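Local atomic coordinates of phosphatidylinositol 4,5-bisphosphate-binding protein SLM1 (Saccharomyces cerevisiae, PDB entry 4A6H), a protein that binds phosphatidylinositol 4,5-bisphosphate, probably through this PH domain, and acts with SLM2 as an effector of TORC2 and calcineurin signalling. Residues 11-15 / 96-100; 49-53 / 88-92; 55-61 / 80-86; 61-65 / 76-80. All coordinates share one frame; numbering follows the deposited sequence.

Contact 1: 11-15 / 96-100. With I4D (D-myo-inositol-4-phosphate), chain G.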
loop_
_atom_site.group_PDB
_atom_site.type_symbol
_atom_site.label_atom_id
_atom_site.label_comp_id
_atom_site.label_asym_id
_atom_site.label_seq_id
_atom_site.Cartn_x
_atom_site.Cartn_y
_atom_site.Cartn_z
ATOM N N PHE A 11 2.156 -14.060 -13.713
ATOM C CA PHE A 11 1.739 -13.979 -15.103
ATOM C C PHE A 11 0.224 -14.068 -15.222
ATOM O O PHE A 11 -0.422 -14.871 -14.527
ATOM C CB PHE A 11 2.384 -15.096 -15.930
ATOM C CG PHE A 11 3.874 -14.921 -16.139
ATOM C CD1 PHE A 11 4.353 -14.176 -17.203
ATOM C CD2 PHE A 11 4.776 -15.486 -15.249
ATOM C CE1 PHE A 11 5.724 -14.011 -17.394
ATOM C CE2 PHE A 11 6.146 -15.318 -15.430
ATOM C CZ PHE A 11 6.607 -14.585 -16.493
ATOM N N LEU A 12 -0.331 -13.217 -16.082
ATOM C CA LEU A 12 -1.739 -13.306 -16.454
ATOM C C LEU A 12 -1.849 -13.206 -17.956
ATOM O O LEU A 12 -1.020 -12.571 -18.606
ATOM C CB LEU A 12 -2.552 -12.164 -15.835
ATOM C CG LEU A 12 -2.742 -12.161 -14.326
ATOM C CD1 LEU A 12 -3.448 -10.893 -13.895
ATOM C CD2 LEU A 12 -3.534 -13.397 -13.925
ATOM N N GLU A 13 -2.896 -13.801 -18.508
ATOM C CA GLU A 13 -3.219 -13.612 -19.913
ATOM C C GLU A 13 -4.390 -12.663 -20.026
ATOM O O GLU A 13 -5.383 -12.817 -19.325
ATOM C CB GLU A 13 -3.562 -14.941 -20.556
ATOM C CG GLU A 13 -2.393 -15.897 -20.550
ATOM C CD GLU A 13 -2.727 -17.205 -21.210
ATOM O OE1 GLU A 13 -3.284 -18.090 -20.524
ATOM O OE2 GLU A 13 -2.439 -17.345 -22.415
ATOM N N ARG A 14 -4.283 -11.664 -20.886
ATOM C CA ARG A 14 -5.362 -10.699 -21.056
ATOM C C ARG A 14 -5.961 -10.931 -22.426
ATOM O O ARG A 14 -5.233 -11.031 -23.412
ATOM C CB ARG A 14 -4.837 -9.267 -20.943
ATOM C CG ARG A 14 -5.943 -8.215 -20.910
ATOM C CD ARG A 14 -5.391 -6.802 -20.929
ATOM N NE ARG A 14 -4.686 -6.526 -22.174
ATOM C CZ ARG A 14 -3.379 -6.304 -22.258
ATOM N NH1 ARG A 14 -2.632 -6.305 -21.162
ATOM N NH2 ARG A 14 -2.822 -6.070 -23.436
ATOM N N ARG A 15 -7.278 -11.041 -22.504
ATOM C CA ARG A 15 -7.902 -11.276 -23.799
ATOM C C ARG A 15 -8.004 -9.968 -24.566
ATOM O O ARG A 15 -8.375 -8.933 -24.014
ATOM C CB ARG A 15 -9.293 -11.897 -23.650
ATOM C CG ARG A 15 -9.878 -12.334 -24.986
ATOM C CD ARG A 15 -11.394 -12.463 -24.936
ATOM N NE ARG A 15 -11.830 -13.499 -24.006
ATOM C CZ ARG A 15 -12.959 -13.443 -23.306
ATOM N NH1 ARG A 15 -13.765 -12.397 -23.427
ATOM N NH2 ARG A 15 -13.274 -14.429 -22.478
ATOM N N TRP A 96 -12.143 -5.566 -19.450
ATOM C CA TRP A 96 -11.048 -6.426 -19.864
ATOM C C TRP A 96 -11.112 -7.760 -19.147
ATOM O O TRP A 96 -11.469 -7.833 -17.969
ATOM C CB TRP A 96 -9.715 -5.748 -19.595
ATOM C CG TRP A 96 -9.335 -4.767 -20.671
ATOM C CD1 TRP A 96 -10.098 -4.387 -21.742
ATOM C CD2 TRP A 96 -8.102 -4.050 -20.783
ATOM N NE1 TRP A 96 -9.413 -3.473 -22.510
ATOM C CE2 TRP A 96 -8.187 -3.249 -21.943
ATOM C CE3 TRP A 96 -6.940 -3.999 -20.012
ATOM C CZ2 TRP A 96 -7.144 -2.409 -22.353
ATOM C CZ3 TRP A 96 -5.901 -3.161 -20.426
ATOM C CH2 TRP A 96 -6.015 -2.384 -21.583
ATOM N N VAL A 97 -10.778 -8.823 -19.867
ATOM C CA VAL A 97 -10.886 -10.163 -19.323
ATOM C C VAL A 97 -9.491 -10.725 -19.121
ATOM O O VAL A 97 -8.666 -10.691 -20.043
ATOM C CB VAL A 97 -11.701 -11.076 -20.251
ATOM C CG1 VAL A 97 -11.718 -12.500 -19.712
ATOM C CG2 VAL A 97 -13.129 -10.544 -20.396
ATOM N N PHE A 98 -9.227 -11.202 -17.904
ATOM C CA PHE A 98 -7.957 -11.803 -17.549
ATOM C C PHE A 98 -8.112 -13.277 -17.255
ATOM O O PHE A 98 -9.143 -13.719 -16.756
ATOM C CB PHE A 98 -7.358 -11.110 -16.322
ATOM C CG PHE A 98 -6.909 -9.700 -16.584
ATOM C CD1 PHE A 98 -7.789 -8.648 -16.425
ATOM C CD2 PHE A 98 -5.610 -9.426 -16.997
ATOM C CE1 PHE A 98 -7.381 -7.346 -16.667
ATOM C CE2 PHE A 98 -5.202 -8.127 -17.237
ATOM C CZ PHE A 98 -6.085 -7.086 -17.071
ATOM N N LYS A 99 -7.074 -14.038 -17.567
ATOM C CA LYS A 99 -7.085 -15.465 -17.327
ATOM C C LYS A 99 -5.830 -15.877 -16.564
ATOM O O LYS A 99 -4.712 -15.599 -16.995
ATOM C CB LYS A 99 -7.197 -16.229 -18.650
ATOM C CG LYS A 99 -7.191 -17.748 -18.493
ATOM C CD LYS A 99 -7.532 -18.468 -19.797
ATOM C CE LYS A 99 -6.447 -18.314 -20.833
ATOM N NZ LYS A 99 -6.707 -19.215 -21.995
ATOM N N ALA A 100 -6.020 -16.557 -15.435
ATOM C CA ALA A 100 -4.899 -17.033 -14.640
ATOM C C ALA A 100 -4.697 -18.517 -14.905
ATOM O O ALA A 100 -5.388 -19.117 -15.739
ATOM C CB ALA A 100 -5.136 -16.777 -13.156
HETATM O O5 I4D G . -12.266 -16.088 -24.269
HETATM C C5 I4D G . -11.603 -17.442 -24.548
HETATM C C6 I4D G . -11.492 -18.301 -23.236
HETATM O O6 I4D G . -12.615 -18.327 -22.409
HETATM C C4 I4D G . -10.789 -17.611 -25.944
HETATM O O4 I4D G . -11.153 -16.881 -27.125
HETATM P P4 I4D G . -10.500 -15.633 -27.725
HETATM O O43 I4D G . -9.086 -15.429 -27.328
HETATM O O42 I4D G . -11.247 -14.427 -27.375
HETATM O O41 I4D G . -10.621 -15.760 -29.183
HETATM C C3 I4D G . -10.378 -19.029 -26.132
HETATM O O3 I4D G . -9.304 -19.062 -27.050
HETATM C C2 I4D G . -9.961 -19.684 -24.811
HETATM O O2 I4D G . -8.587 -19.931 -24.628
HETATM C C1 I4D G . -10.732 -19.590 -23.433
HETATM O O1 I4D G . -10.275 -20.407 -22.315
HETATM O O HOH W 1 -2.917 -17.626 -17.653
HETATM O O HOH W 2 -4.674 -19.167 -23.523
HETATM O O HOH W 3 -10.688 -8.343 -22.697
#

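Contact 2: 49-53 / 88-92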
loop_
_atom_site.group_PDB
_atom_site.type_symbol
_atom_site.label_atom_id
_atom_site.label_comp_id
_atom_site.label_asym_id
_atom_site.label_seq_id
_atom_site.Cartn_x
_atom_site.Cartn_y
_atom_site.Cartn_z
ATOM N N VAL A 49 4.535 -1.733 -19.353
ATOM C CA VAL A 49 3.843 -1.601 -20.634
ATOM C C VAL A 49 2.562 -0.798 -20.424
ATOM O O VAL A 49 2.153 -0.009 -21.284
ATOM C CB VAL A 49 3.519 -2.965 -21.291
ATOM C CG1 VAL A 49 4.699 -3.926 -21.156
ATOM C CG2 VAL A 49 2.280 -3.560 -20.703
ATOM N N MET A 50 1.937 -0.978 -19.264
ATOM C CA MET A 50 0.788 -0.162 -18.896
ATOM C C MET A 50 0.605 -0.204 -17.392
ATOM O O MET A 50 1.011 -1.153 -16.719
ATOM C CB MET A 50 -0.489 -0.627 -19.604
ATOM C CG MET A 50 -0.962 -1.997 -19.168
ATOM S SD MET A 50 -2.631 -2.443 -19.726
ATOM C CE MET A 50 -2.868 -3.991 -18.855
ATOM N N SER A 51 -0.025 0.837 -16.865
ATOM C CA SER A 51 -0.319 0.936 -15.447
ATOM C C SER A 51 -1.781 1.324 -15.298
ATOM O O SER A 51 -2.184 2.435 -15.678
ATOM C CB SER A 51 0.583 1.976 -14.772
ATOM O OG SER A 51 1.952 1.642 -14.934
ATOM N N LEU A 52 -2.567 0.407 -14.751
ATOM C CA LEU A 52 -4.005 0.595 -14.601
ATOM C C LEU A 52 -4.326 1.124 -13.214
ATOM O O LEU A 52 -4.144 0.422 -12.218
ATOM C CB LEU A 52 -4.726 -0.742 -14.788
ATOM C CG LEU A 52 -4.715 -1.349 -16.182
ATOM C CD1 LEU A 52 -5.037 -2.838 -16.123
ATOM C CD2 LEU A 52 -5.690 -0.632 -17.087
ATOM N N ALA A 53 -4.828 2.356 -13.146
ATOM C CA ALA A 53 -5.119 2.989 -11.862
ATOM C C ALA A 53 -6.289 2.313 -11.153
ATOM O O ALA A 53 -7.392 2.292 -11.677
ATOM C CB ALA A 53 -5.424 4.452 -12.078
ATOM N N GLY A 88 -9.179 5.845 -19.326
ATOM C CA GLY A 88 -7.759 5.794 -19.031
ATOM C C GLY A 88 -7.111 4.881 -20.052
ATOM O O GLY A 88 -7.151 5.158 -21.247
ATOM N N ILE A 89 -6.528 3.782 -19.583
ATOM C CA ILE A 89 -6.026 2.742 -20.472
ATOM C C ILE A 89 -7.212 2.087 -21.167
ATOM O O ILE A 89 -7.131 1.710 -22.341
ATOM C CB ILE A 89 -5.241 1.673 -19.681
ATOM C CG1 ILE A 89 -4.002 2.287 -19.022
ATOM C CG2 ILE A 89 -4.851 0.507 -20.579
ATOM C CD1 ILE A 89 -3.012 2.842 -20.005
ATOM N N ILE A 90 -8.312 1.979 -20.425
ATOM C CA ILE A 90 -9.555 1.390 -20.911
ATOM C C ILE A 90 -10.597 2.505 -21.013
ATOM O O ILE A 90 -10.615 3.416 -20.184
ATOM C CB ILE A 90 -10.075 0.302 -19.931
ATOM C CG1 ILE A 90 -8.959 -0.688 -19.557
ATOM C CG2 ILE A 90 -11.275 -0.436 -20.518
ATOM C CD1 ILE A 90 -9.302 -1.627 -18.416
ATOM N N ARG A 91 -11.451 2.448 -22.034
ATOM C CA ARG A 91 -12.546 3.412 -22.161
ATOM C C ARG A 91 -13.547 3.239 -21.022
ATOM O O ARG A 91 -13.815 2.119 -20.592
ATOM C CB ARG A 91 -13.264 3.238 -23.503
ATOM C CG ARG A 91 -12.475 3.704 -24.711
ATOM N N ARG A 92 -14.100 4.347 -20.534
ATOM C CA ARG A 92 -15.079 4.296 -19.459
ATOM C C ARG A 92 -16.200 3.322 -19.792
ATOM O O ARG A 92 -16.773 3.375 -20.883
ATOM C CB ARG A 92 -15.662 5.685 -19.185
ATOM C CG ARG A 92 -16.749 5.689 -18.117
ATOM C CD ARG A 92 -17.287 7.088 -17.850
ATOM N NE ARG A 92 -17.767 7.727 -19.072
ATOM C CZ ARG A 92 -17.185 8.775 -19.647
ATOM N NH1 ARG A 92 -16.102 9.316 -19.105
ATOM N NH2 ARG A 92 -17.692 9.287 -20.762
#

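Contact 3: 55-61 / 80-86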
loop_
_atom_site.group_PDB
_atom_site.type_symbol
_atom_site.label_atom_id
_atom_site.label_comp_id
_atom_site.label_asym_id
_atom_site.label_seq_id
_atom_site.Cartn_x
_atom_site.Cartn_y
_atom_site.Cartn_z
ATOM N N SER A 55 -7.944 3.218 -8.623
ATOM C CA SER A 55 -8.944 4.172 -8.146
ATOM C C SER A 55 -10.121 4.240 -9.101
ATOM O O SER A 55 -11.212 4.664 -8.721
ATOM C CB SER A 55 -8.320 5.560 -8.023
ATOM O OG SER A 55 -7.915 6.045 -9.290
ATOM N N GLU A 56 -9.907 3.838 -10.348
ATOM C CA GLU A 56 -10.978 3.916 -11.330
ATOM C C GLU A 56 -11.264 2.592 -12.024
ATOM O O GLU A 56 -11.796 2.571 -13.132
ATOM C CB GLU A 56 -10.728 5.034 -12.348
ATOM C CG GLU A 56 -10.664 6.441 -11.740
ATOM C CD GLU A 56 -11.927 6.836 -10.983
ATOM O OE1 GLU A 56 -13.013 6.288 -11.271
ATOM O OE2 GLU A 56 -11.825 7.708 -10.092
ATOM N N CYS A 57 -10.924 1.494 -11.354
ATOM C CA CYS A 57 -11.271 0.160 -11.827
ATOM C C CYS A 57 -12.033 -0.603 -10.767
ATOM O O CYS A 57 -11.923 -0.318 -9.576
ATOM C CB CYS A 57 -10.012 -0.636 -12.190
ATOM S SG CYS A 57 -9.084 0.042 -13.576
ATOM N N THR A 58 -12.816 -1.576 -11.212
ATOM C CA THR A 58 -13.445 -2.535 -10.314
ATOM C C THR A 58 -13.311 -3.938 -10.890
ATOM O O THR A 58 -13.037 -4.107 -12.078
ATOM C CB THR A 58 -14.946 -2.244 -10.101
ATOM O OG1 THR A 58 -15.636 -2.256 -11.359
ATOM C CG2 THR A 58 -15.147 -0.899 -9.419
ATOM N N VAL A 59 -13.476 -4.954 -10.047
ATOM C CA VAL A 59 -13.590 -6.315 -10.550
ATOM C C VAL A 59 -15.021 -6.768 -10.361
ATOM O O VAL A 59 -15.601 -6.640 -9.275
ATOM C CB VAL A 59 -12.577 -7.302 -9.917
ATOM C CG1 VAL A 59 -11.159 -6.997 -10.428
ATOM C CG2 VAL A 59 -12.639 -7.263 -8.394
ATOM N N THR A 60 -15.610 -7.270 -11.435
ATOM C CA THR A 60 -17.041 -7.491 -11.438
ATOM C C THR A 60 -17.355 -8.979 -11.357
ATOM O O THR A 60 -17.811 -9.470 -10.323
ATOM C CB THR A 60 -17.692 -6.823 -12.656
ATOM O OG1 THR A 60 -17.009 -7.229 -13.846
ATOM C CG2 THR A 60 -17.596 -5.304 -12.536
ATOM N N GLU A 61 -17.105 -9.707 -12.431
ATOM C CA GLU A 61 -17.412 -11.124 -12.427
ATOM C C GLU A 61 -16.174 -11.993 -12.533
ATOM O O GLU A 61 -15.084 -11.525 -12.905
ATOM C CB GLU A 61 -18.417 -11.481 -13.522
ATOM C CG GLU A 61 -18.091 -10.915 -14.873
ATOM C CD GLU A 61 -19.096 -11.311 -15.936
ATOM O OE1 GLU A 61 -19.660 -12.425 -15.859
ATOM O OE2 GLU A 61 -19.318 -10.503 -16.857
ATOM N N PHE A 80 -11.416 -13.607 -14.888
ATOM C CA PHE A 80 -12.131 -12.533 -14.213
ATOM C C PHE A 80 -12.205 -11.289 -15.082
ATOM O O PHE A 80 -11.460 -11.152 -16.056
ATOM C CB PHE A 80 -11.548 -12.223 -12.818
ATOM C CG PHE A 80 -10.190 -11.558 -12.836
ATOM C CD1 PHE A 80 -9.030 -12.313 -12.898
ATOM C CD2 PHE A 80 -10.081 -10.176 -12.759
ATOM C CE1 PHE A 80 -7.774 -11.696 -12.904
ATOM C CE2 PHE A 80 -8.837 -9.555 -12.765
ATOM C CZ PHE A 80 -7.685 -10.322 -12.836
ATOM N N VAL A 81 -13.120 -10.390 -14.728
ATOM C CA VAL A 81 -13.339 -9.165 -15.478
ATOM C C VAL A 81 -12.952 -7.946 -14.662
ATOM O O VAL A 81 -13.353 -7.804 -13.497
ATOM C CB VAL A 81 -14.818 -9.029 -15.875
ATOM C CG1 VAL A 81 -15.044 -7.736 -16.644
ATOM C CG2 VAL A 81 -15.266 -10.255 -16.670
ATOM N N LEU A 82 -12.169 -7.076 -15.289
ATOM C CA LEU A 82 -11.789 -5.781 -14.739
ATOM C C LEU A 82 -12.557 -4.719 -15.514
ATOM O O LEU A 82 -12.469 -4.651 -16.738
ATOM C CB LEU A 82 -10.273 -5.569 -14.861
ATOM C CG LEU A 82 -9.678 -4.323 -14.210
ATOM C CD1 LEU A 82 -9.855 -4.380 -12.701
ATOM C CD2 LEU A 82 -8.208 -4.218 -14.566
ATOM N N HIS A 83 -13.319 -3.900 -14.790
ATOM C CA HIS A 83 -14.195 -2.893 -15.386
ATOM C C HIS A 83 -13.633 -1.490 -15.182
ATOM O O HIS A 83 -13.171 -1.167 -14.093
ATOM C CB HIS A 83 -15.570 -2.974 -14.718
ATOM C CG HIS A 83 -16.545 -1.942 -15.191
ATOM N ND1 HIS A 83 -17.244 -2.068 -16.373
ATOM C CD2 HIS A 83 -16.967 -0.785 -14.626
ATOM C CE1 HIS A 83 -18.042 -1.026 -16.524
ATOM N NE2 HIS A 83 -17.896 -0.235 -15.476
ATOM N N ALA A 84 -13.669 -0.657 -16.223
ATOM C CA ALA A 84 -13.205 0.727 -16.107
ATOM C C ALA A 84 -14.335 1.697 -15.773
ATOM O O ALA A 84 -15.364 1.733 -16.454
ATOM C CB ALA A 84 -12.501 1.162 -17.387
ATOM N N LYS A 85 -14.127 2.502 -14.738
ATOM C CA LYS A 85 -15.123 3.476 -14.301
ATOM C C LYS A 85 -14.875 4.816 -14.969
ATOM O O LYS A 85 -15.726 5.707 -14.933
ATOM C CB LYS A 85 -15.081 3.636 -12.781
ATOM C CG LYS A 85 -15.595 2.413 -12.029
ATOM C CD LYS A 85 -15.769 2.684 -10.538
ATOM C CE LYS A 85 -14.437 2.952 -9.851
ATOM N NZ LYS A 85 -14.575 2.971 -8.364
ATOM N N GLN A 86 -13.704 4.954 -15.581
ATOM C CA GLN A 86 -13.309 6.207 -16.193
ATOM C C GLN A 86 -12.392 5.951 -17.379
ATOM O O GLN A 86 -11.761 4.896 -17.468
ATOM C CB GLN A 86 -12.596 7.089 -15.163
ATOM C CG GLN A 86 -12.401 8.512 -15.625
ATOM C CD GLN A 86 -13.682 9.100 -16.177
ATOM O OE1 GLN A 86 -13.889 9.136 -17.392
ATOM N NE2 GLN A 86 -14.560 9.551 -15.286
HETATM O O HOH W 4 -12.075 1.693 -7.485
#

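Contact 4: 61-65 / 76-80. With I4D (D-myo-inositol-4-phosphate), chain G.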
loop_
_atom_site.group_PDB
_atom_site.type_symbol
_atom_site.label_atom_id
_atom_site.label_comp_id
_atom_site.label_asym_id
_atom_site.label_seq_id
_atom_site.Cartn_x
_atom_site.Cartn_y
_atom_site.Cartn_z
ATOM N N GLU A 61 -17.105 -9.707 -12.431
ATOM C CA GLU A 61 -17.412 -11.124 -12.427
ATOM C C GLU A 61 -16.174 -11.993 -12.533
ATOM O O GLU A 61 -15.084 -11.525 -12.905
ATOM C CB GLU A 61 -18.417 -11.481 -13.522
ATOM C CG GLU A 61 -18.091 -10.915 -14.873
ATOM C CD GLU A 61 -19.096 -11.311 -15.936
ATOM O OE1 GLU A 61 -19.660 -12.425 -15.859
ATOM O OE2 GLU A 61 -19.318 -10.503 -16.857
ATOM N N HIS A 62 -16.349 -13.257 -12.181
ATOM C CA HIS A 62 -15.322 -14.253 -12.351
ATOM C C HIS A 62 -15.923 -15.620 -12.620
ATOM O O HIS A 62 -17.116 -15.861 -12.397
ATOM C CB HIS A 62 -14.384 -14.298 -11.139
ATOM C CG HIS A 62 -15.044 -14.763 -9.883
ATOM N ND1 HIS A 62 -15.400 -16.078 -9.677
ATOM C CD2 HIS A 62 -15.419 -14.091 -8.768
ATOM C CE1 HIS A 62 -15.969 -16.198 -8.489
ATOM N NE2 HIS A 62 -15.995 -15.007 -7.918
ATOM N N SER A 63 -15.092 -16.516 -13.120
ATOM C CA SER A 63 -15.531 -17.868 -13.408
ATOM C C SER A 63 -16.034 -18.562 -12.155
ATOM O O SER A 63 -15.528 -18.326 -11.062
ATOM C CB SER A 63 -14.380 -18.706 -13.971
ATOM O OG SER A 63 -13.769 -18.100 -15.097
ATOM N N ARG A 64 -17.016 -19.438 -12.328
ATOM C CA ARG A 64 -17.348 -20.395 -11.283
ATOM C C ARG A 64 -16.444 -21.616 -11.449
ATOM O O ARG A 64 -16.114 -21.999 -12.572
ATOM C CB ARG A 64 -18.817 -20.804 -11.372
ATOM C CG ARG A 64 -19.791 -19.696 -11.029
ATOM C CD ARG A 64 -21.214 -20.221 -11.031
ATOM N NE ARG A 64 -21.368 -21.403 -10.187
ATOM C CZ ARG A 64 -22.473 -22.141 -10.135
ATOM N NH1 ARG A 64 -23.519 -21.821 -10.882
ATOM N NH2 ARG A 64 -22.532 -23.201 -9.339
ATOM N N LYS A 65 -16.035 -22.224 -10.339
ATOM C CA LYS A 65 -15.117 -23.356 -10.416
ATOM C C LYS A 65 -15.734 -24.545 -11.148
ATOM O O LYS A 65 -16.951 -24.751 -11.116
ATOM C CB LYS A 65 -14.615 -23.773 -9.028
ATOM C CG LYS A 65 -13.557 -24.875 -9.065
ATOM C CD LYS A 65 -12.952 -25.125 -7.693
ATOM C CE LYS A 65 -12.001 -26.317 -7.712
ATOM N NZ LYS A 65 -10.842 -26.131 -8.631
ATOM N N SER A 76 -11.811 -22.878 -19.581
ATOM C CA SER A 76 -11.080 -22.388 -18.418
ATOM C C SER A 76 -12.036 -21.844 -17.362
ATOM O O SER A 76 -12.997 -21.150 -17.695
ATOM C CB SER A 76 -10.084 -21.302 -18.835
ATOM O OG SER A 76 -9.416 -20.762 -17.713
ATOM N N ASP A 77 -11.772 -22.164 -16.093
ATOM C CA ASP A 77 -12.529 -21.617 -14.966
ATOM C C ASP A 77 -11.664 -20.651 -14.144
ATOM O O ASP A 77 -11.805 -20.548 -12.922
ATOM C CB ASP A 77 -13.039 -22.747 -14.063
ATOM C CG ASP A 77 -11.910 -23.565 -13.466
ATOM O OD1 ASP A 77 -10.763 -23.436 -13.945
ATOM O OD2 ASP A 77 -12.177 -24.342 -12.519
ATOM N N ALA A 78 -10.779 -19.933 -14.830
ATOM C CA ALA A 78 -9.761 -19.131 -14.169
ATOM C C ALA A 78 -9.762 -17.707 -14.693
ATOM O O ALA A 78 -8.711 -17.045 -14.734
ATOM C CB ALA A 78 -8.392 -19.763 -14.377
ATOM N N LYS A 79 -10.946 -17.215 -15.054
ATOM C CA LYS A 79 -11.071 -15.883 -15.650
ATOM C C LYS A 79 -11.755 -14.885 -14.729
ATOM O O LYS A 79 -12.575 -15.266 -13.886
ATOM C CB LYS A 79 -11.859 -15.974 -16.962
ATOM C CG LYS A 79 -11.114 -16.677 -18.078
ATOM C CD LYS A 79 -12.003 -16.916 -19.287
ATOM C CE LYS A 79 -12.611 -18.305 -19.196
ATOM N NZ LYS A 79 -13.460 -18.661 -20.362
ATOM N N PHE A 80 -11.416 -13.607 -14.888
ATOM C CA PHE A 80 -12.131 -12.533 -14.213
ATOM C C PHE A 80 -12.205 -11.289 -15.082
ATOM O O PHE A 80 -11.460 -11.152 -16.056
ATOM C CB PHE A 80 -11.548 -12.223 -12.818
ATOM C CG PHE A 80 -10.190 -11.558 -12.836
ATOM C CD1 PHE A 80 -9.030 -12.313 -12.898
ATOM C CD2 PHE A 80 -10.081 -10.176 -12.759
ATOM C CE1 PHE A 80 -7.774 -11.696 -12.904
ATOM C CE2 PHE A 80 -8.837 -9.555 -12.765
ATOM C CZ PHE A 80 -7.685 -10.322 -12.836
HETATM O O5 I4D G . -12.266 -16.088 -24.269
HETATM C C5 I4D G . -11.603 -17.442 -24.548
HETATM C C6 I4D G . -11.492 -18.301 -23.236
HETATM O O6 I4D G . -12.615 -18.327 -22.409
HETATM C C4 I4D G . -10.789 -17.611 -25.944
HETATM O O4 I4D G . -11.153 -16.881 -27.125
HETATM P P4 I4D G . -10.500 -15.633 -27.725
HETATM O O43 I4D G . -9.086 -15.429 -27.328
HETATM O O42 I4D G . -11.247 -14.427 -27.375
HETATM O O41 I4D G . -10.621 -15.760 -29.183
HETATM C C3 I4D G . -10.378 -19.029 -26.132
HETATM O O3 I4D G . -9.304 -19.062 -27.050
HETATM C C2 I4D G . -9.961 -19.684 -24.811
HETATM O O2 I4D G . -8.587 -19.931 -24.628
HETATM C C1 I4D G . -10.732 -19.590 -23.433
HETATM O O1 I4D G . -10.275 -20.407 -22.315
#

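Contact 1: 11-15 / 96-100
Glu-13 and Lys-99 form an antiparallel hydrogen-bonded pair. Glu-13 N donates to Lys-99 O at 3.0 Å, and Lys-99 N donates back to Glu-13 O at 2.7 Å. Arg-15 N adds a nearly straight bond to Val-97 O.

The Glu-13 and Lys-99 side chains lie side by side and point the same way. Glu-13 OE1 and Lys-99 NZ make a long salt bridge of 3.9 Å. One water joins Glu-13 OE2 to Lys-99 NZ, and another joins Glu-13 OE1 to Lys-99 O. Val-97 CG1 lies over one face of the Arg-15 guanidinium.

Aromatic contacts fill the other face of the sheet. Arg-14 CG, placed anti to the backbone N (chi1 -172°), sits over the Phe-98 ring, 4.1 Å from its centroid. The chain then bends at chi3, and Arg-14 CZ makes an off-centre cation-pi contact with the Trp-96 six-membered ring. Arg-14 NH1 ends in a salt bridge with Glu-36. Leu-12 CD2 packs on Ala-100 CB.

Lys-99 NZ makes a weak hydrogen bond of 3.3 Å to O2 of the inositol phosphate. Arg-15 and Lys-99, both lining the pocket, bring two neighbouring strands of the PH-domain sheet to one of its two inositol-phosphate sites.

Contact 2: 49-53 / 88-92
Strand 50-53 lies at one edge of the PH-domain sheet, and the loop between strands 79-84 and 95-99 packs against it. Ile-89 of that loop meets Leu-52 and Met-50 of the strand. The strand starts at a classic beta bulge, where Val-49 and Met-50 both face Glu-36 of strand 33-37. No hydrogen bond crosses between 49-53 and 88-92, so the contact is held by apolar side chains.

Ile-89 points toward the strand and carries most of it. Its CG2 lies anti to the backbone N and reaches two partners. One is Met-50 SD, at 3.8 Å. The other is Leu-52 CD2, also at 3.8 Å. The CG1 branch of Ile-89 rests against the backbone oxygen Ser-51 O at 3.8 Å. Ser-51 CB points away from the loop; its OG is hydrogen-bonded to His-35 ND1. Met-50 has its CG between the backbone N and the carbonyl carbon (chi1 67°) and is extended beyond it, which carries the sulfur to the isoleucine.

Trp-96 touches Met-50, Ile-89 and Ile-90, and so backs the contact from strand 95-99. Val-47 of a neighbouring subunit also packs on Ile-89. Leu-52 and Ile-89 cross at about a right angle. Leu-52 CD2 touches Ile-90 CD1 at 4.0 Å and presses more closely on Ile-89 CB, at a tight 3.5 Å.

Contact 3: 55-61 / 80-86
Val-59 and Leu-82 pair on the inner, tightly packed face. Leu-82 CD1 meets Val-59 CG1 at 3.7 Å and Cys-57 CB at 3.8 Å. Leu-82 CG is anti to the backbone N (chi1 -174°), and CD1 turns back to the partner strand. Phe-110 and Leu-113 of helix 103-116 pack on Val-59.

The other face is more polar and open to solvent. Thr-58 OG1 lies at the edge of the His-83 ring and touches His-83 CB at 3.4 Å. His-83 ND1 bonds to Asn-95. At the hairpin's open end the Lys-85 and Glu-56 side chains cross at about a right angle, and a water joins Lys-85 NZ to Cys-57 O.

Thr-58 and His-83 exchange two backbone bonds, and Lys-85 N donates to Glu-56 O. At the other end, Val-81 O accepts from Thr-60 N but Val-81 N donates to Glu-61 O, so the register slips by one. The apolar face, Cys-57, Val-59 and Leu-82, thus turns to the domain interior; the outer face is largely polar but includes Val-81.

Contact 4: 61-65 / 76-80
Ser-63 and Lys-79 join the hairpin strands where they run into their connecting loop. Ser-63 N donates to Lys-79 O at 2.9 Å. The Ser-63 CB is directed at the other segment and lies 3.3 Å from Asp-77 O. Its OG is anti to the carbonyl carbon (chi1 -54°), where it accepts a bond from Lys-79 N at 3.0 Å. One serine therefore grips both backbone polar groups of Lys-79; in effect, a side-chain oxygen serves where a backbone carbonyl would in a regular antiparallel pair.

Asp-77 CB touches Arg-64 O, while Asp-77 OD2 bonds to Asn-66 N. Lys-65 runs beside Asp-77, but its NZ stays 4.5 Å from OD2, beyond a salt bridge. His-62 ND1 donates to Ser-63 O at 2.6 Å from above the carbonyl plane. Ser-76 OG accepts from Ala-78 N in an ST turn.

Ser-76 and Lys-79 belong to an inositol-phosphate pocket. The serine's grip on the Lys-79 backbone probably helps to set where that lysine leaves the strand toward the ligand.

Overall arrangement
From the N terminus, the chain runs through strand 8-16, which pairs first with strand 21-29 and, far later in the chain, with strand 95-99 on its other side. Contact 1 closes that long loop and encloses all the others. Contact 2 closes the next loop, from edge strand 50-53 to the segment 88-92. Contact 3 nests inside it and pairs strands 57-62 and 79-84. Contact 4 is innermost and extends the same hairpin toward the unmodelled residues 67-75. None of the loops cross. Strand 79-84 lies beside strand 95-99, so contacts 3 and 4 join the sheet of contact 1. Contacts 1 and 4 share an inositol-phosphate site, whereas contact 2 lies about 22 Å from contact 4, centre to centre.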